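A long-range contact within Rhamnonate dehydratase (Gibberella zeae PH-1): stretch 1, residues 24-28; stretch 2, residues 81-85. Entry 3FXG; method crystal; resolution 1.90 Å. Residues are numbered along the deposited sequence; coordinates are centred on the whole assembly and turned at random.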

ATOM      1  N   SER A  24      39.782 -30.337  -2.509  1.00 32.29           N
ATOM      2  CA  SER A  24      39.512 -30.695  -3.899  1.00 32.12           C
ATOM      3  C   SER A  24      38.026 -30.961  -4.099  1.00 31.00           C
ATOM      4  O   SER A  24      37.415 -31.722  -3.351  1.00 30.38           O
ATOM      5  CB  SER A  24      40.326 -31.928  -4.305  1.00 33.39           C
ATOM      6  OG  SER A  24      39.995 -33.045  -3.502  1.00 38.39           O
ATOM      7  N   GLY A  25      37.447 -30.329  -5.113  1.00 28.91           N
ATOM      8  CA  GLY A  25      36.032 -30.510  -5.373  1.00 26.43           C
ATOM      9  C   GLY A  25      35.260 -29.231  -5.112  1.00 25.29           C
ATOM     10  O   GLY A  25      35.837 -28.217  -4.708  1.00 22.91           O
ATOM     11  N   GLY A  26      33.949 -29.288  -5.324  1.00 24.20           N
ATOM     12  CA  GLY A  26      33.101 -28.124  -5.142  1.00 24.08           C
ATOM     13  C   GLY A  26      32.910 -27.544  -3.749  1.00 25.07           C
ATOM     14  O   GLY A  26      32.454 -26.406  -3.625  1.00 24.37           O
ATOM     15  N   ASP A  27      33.239 -28.294  -2.700  1.00 25.10           N
ATOM     16  CA  ASP A  27      33.060 -27.773  -1.342  1.00 26.56           C
ATOM     17  C   ASP A  27      34.185 -26.814  -0.957  1.00 26.80           C
ATOM     18  O   ASP A  27      35.235 -27.232  -0.466  1.00 26.87           O
ATOM     19  CB  ASP A  27      32.991 -28.917  -0.327  1.00 26.89           C
ATOM     20  CG  ASP A  27      32.513 -28.454   1.043  1.00 28.15           C
ATOM     21  OD1 ASP A  27      32.506 -27.225   1.289  1.00 24.44           O
ATOM     22  OD2 ASP A  27      32.152 -29.319   1.874  1.00 27.30           O
ATOM     23  N   TYR A  28      33.940 -25.524  -1.174  1.00 26.60           N
ATOM     24  CA  TYR A  28      34.903 -24.462  -0.879  1.00 26.60           C
ATOM     25  C   TYR A  28      35.484 -24.487   0.533  1.00 26.74           C
ATOM     26  O   TYR A  28      36.648 -24.140   0.735  1.00 26.85           O
ATOM     27  CB  TYR A  28      34.253 -23.086  -1.049  1.00 26.27           C
ATOM     28  CG  TYR A  28      33.428 -22.888  -2.295  1.00 26.52           C
ATOM     29  CD1 TYR A  28      34.030 -22.693  -3.540  1.00 26.48           C
ATOM     30  CD2 TYR A  28      32.035 -22.839  -2.220  1.00 25.38           C
ATOM     31  CE1 TYR A  28      33.260 -22.446  -4.679  1.00 25.76           C
ATOM     32  CE2 TYR A  28      31.262 -22.596  -3.344  1.00 24.98           C
ATOM     33  CZ  TYR A  28      31.876 -22.396  -4.568  1.00 25.90           C
ATOM     34  OH  TYR A  28      31.098 -22.120  -5.669  1.00 25.13           O
TER
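Stretch 2 (81-85) ATGFG

Where two segments far apart in sequence must approach backbone to backbone, glycine often marks the point of closest approach, and the contact between residues 24-28 and 81-85 of rhamnonate dehydratase is a compact example. Ala81 to Phe84 continue a strand that begins earlier in the chain, and Gly85 lies beyond it; stretch 1 has no regular secondary structure. The register advances in the same sense along both segments, Gly26 pairing with Gly83 and Asp27 with Phe84, but no backbone-to-backbone hydrogen bond joins them.

The two backbones come closest at the paired glycines, where Gly26 CA lies 3.7 Å from Gly83 CA. A CB on Gly26 would point toward the strand and fall 2.2 Å from Gly83 CA, a plain clash, so the missing side chain is what admits the strand. Gly83 is different: a CB there would point away from stretch 1. One step further along, Asp27 CB meets Phe84 CB at 3.6 Å. The CA-to-CB bond of Phe84 points toward stretch 1, yet the end of its side chain leads away, leaving the base of the residue to make this contact.

Direct polar contact comes down to a single hydrogen bond, from Gly26 N to Thr82 OG1 at 3.2 Å. Thr82, with chi1 in the t well, directs its CB toward stretch 1, bringing the hydroxyl to the backbone amide. Thr82 OG1 also sits 3.6 Å from Gly25 CA and is hydrogen-bonded elsewhere in the structure.

Water completes the link. One molecule donates to Gly26 O at 2.9 Å and accepts from Phe84 N at 3.2 Å, bridging two backbone groups that do not bond directly. Gly26 thus engages stretch 2 through both its amide and its carbonyl, in a contact that buries 207 Å², both sides summed.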

ATOM      1  N   ALA A  81      30.521 -32.927 -13.533  1.00 12.72           N
ATOM      2  CA  ALA A  81      30.544 -31.699 -12.749  1.00 13.01           C
ATOM      3  C   ALA A  81      30.752 -32.054 -11.285  1.00 12.54           C
ATOM      4  O   ALA A  81      30.460 -33.172 -10.862  1.00 13.70           O
ATOM      5  CB  ALA A  81      29.238 -30.938 -12.926  1.00 13.19           C
ATOM      6  N   THR A  82      31.260 -31.100 -10.513  1.00 14.04           N
ATOM      7  CA  THR A  82      31.506 -31.327  -9.098  1.00 13.92           C
ATOM      8  C   THR A  82      30.742 -30.306  -8.266  1.00 15.05           C
ATOM      9  O   THR A  82      30.302 -29.273  -8.776  1.00 14.95           O
ATOM     10  CB  THR A  82      33.020 -31.225  -8.779  1.00 15.59           C
ATOM     11  OG1 THR A  82      33.254 -31.593  -7.414  1.00 17.06           O
ATOM     12  CG2 THR A  82      33.520 -29.803  -9.006  1.00 15.15           C
ATOM     13  N   GLY A  83      30.581 -30.606  -6.982  1.00 15.49           N
ATOM     14  CA  GLY A  83      29.879 -29.708  -6.087  1.00 17.18           C
ATOM     15  C   GLY A  83      30.009 -30.205  -4.664  1.00 17.99           C
ATOM     16  O   GLY A  83      30.643 -31.232  -4.421  1.00 17.96           O
ATOM     17  N   PHE A  84      29.431 -29.481  -3.714  1.00 19.66           N
ATOM     18  CA  PHE A  84      29.496 -29.912  -2.328  1.00 18.94           C
ATOM     19  C   PHE A  84      28.234 -30.730  -2.085  1.00 18.20           C
ATOM     20  O   PHE A  84      27.222 -30.518  -2.747  1.00 18.00           O
ATOM     21  CB  PHE A  84      29.592 -28.695  -1.387  1.00 22.11           C
ATOM     22  CG  PHE A  84      28.265 -28.146  -0.933  1.00 26.68           C
ATOM     23  CD1 PHE A  84      27.285 -27.771  -1.848  1.00 28.73           C
ATOM     24  CD2 PHE A  84      28.008 -27.973   0.426  1.00 28.80           C
ATOM     25  CE1 PHE A  84      26.073 -27.230  -1.417  1.00 29.54           C
ATOM     26  CE2 PHE A  84      26.799 -27.433   0.865  1.00 31.13           C
ATOM     27  CZ  PHE A  84      25.829 -27.061  -0.059  1.00 30.42           C
ATOM     28  N   GLY A  85      28.299 -31.679  -1.159  1.00 15.71           N
ATOM     29  CA  GLY A  85      27.146 -32.516  -0.884  1.00 16.15           C
ATOM     30  C   GLY A  85      27.594 -33.879  -0.397  1.00 14.79           C
ATOM     31  O   GLY A  85      26.890 -34.543   0.356  1.00 15.09           O
TER
HETATM   32  O   HOH W   1      29.575 -26.344  -4.236  1.00 24.79           O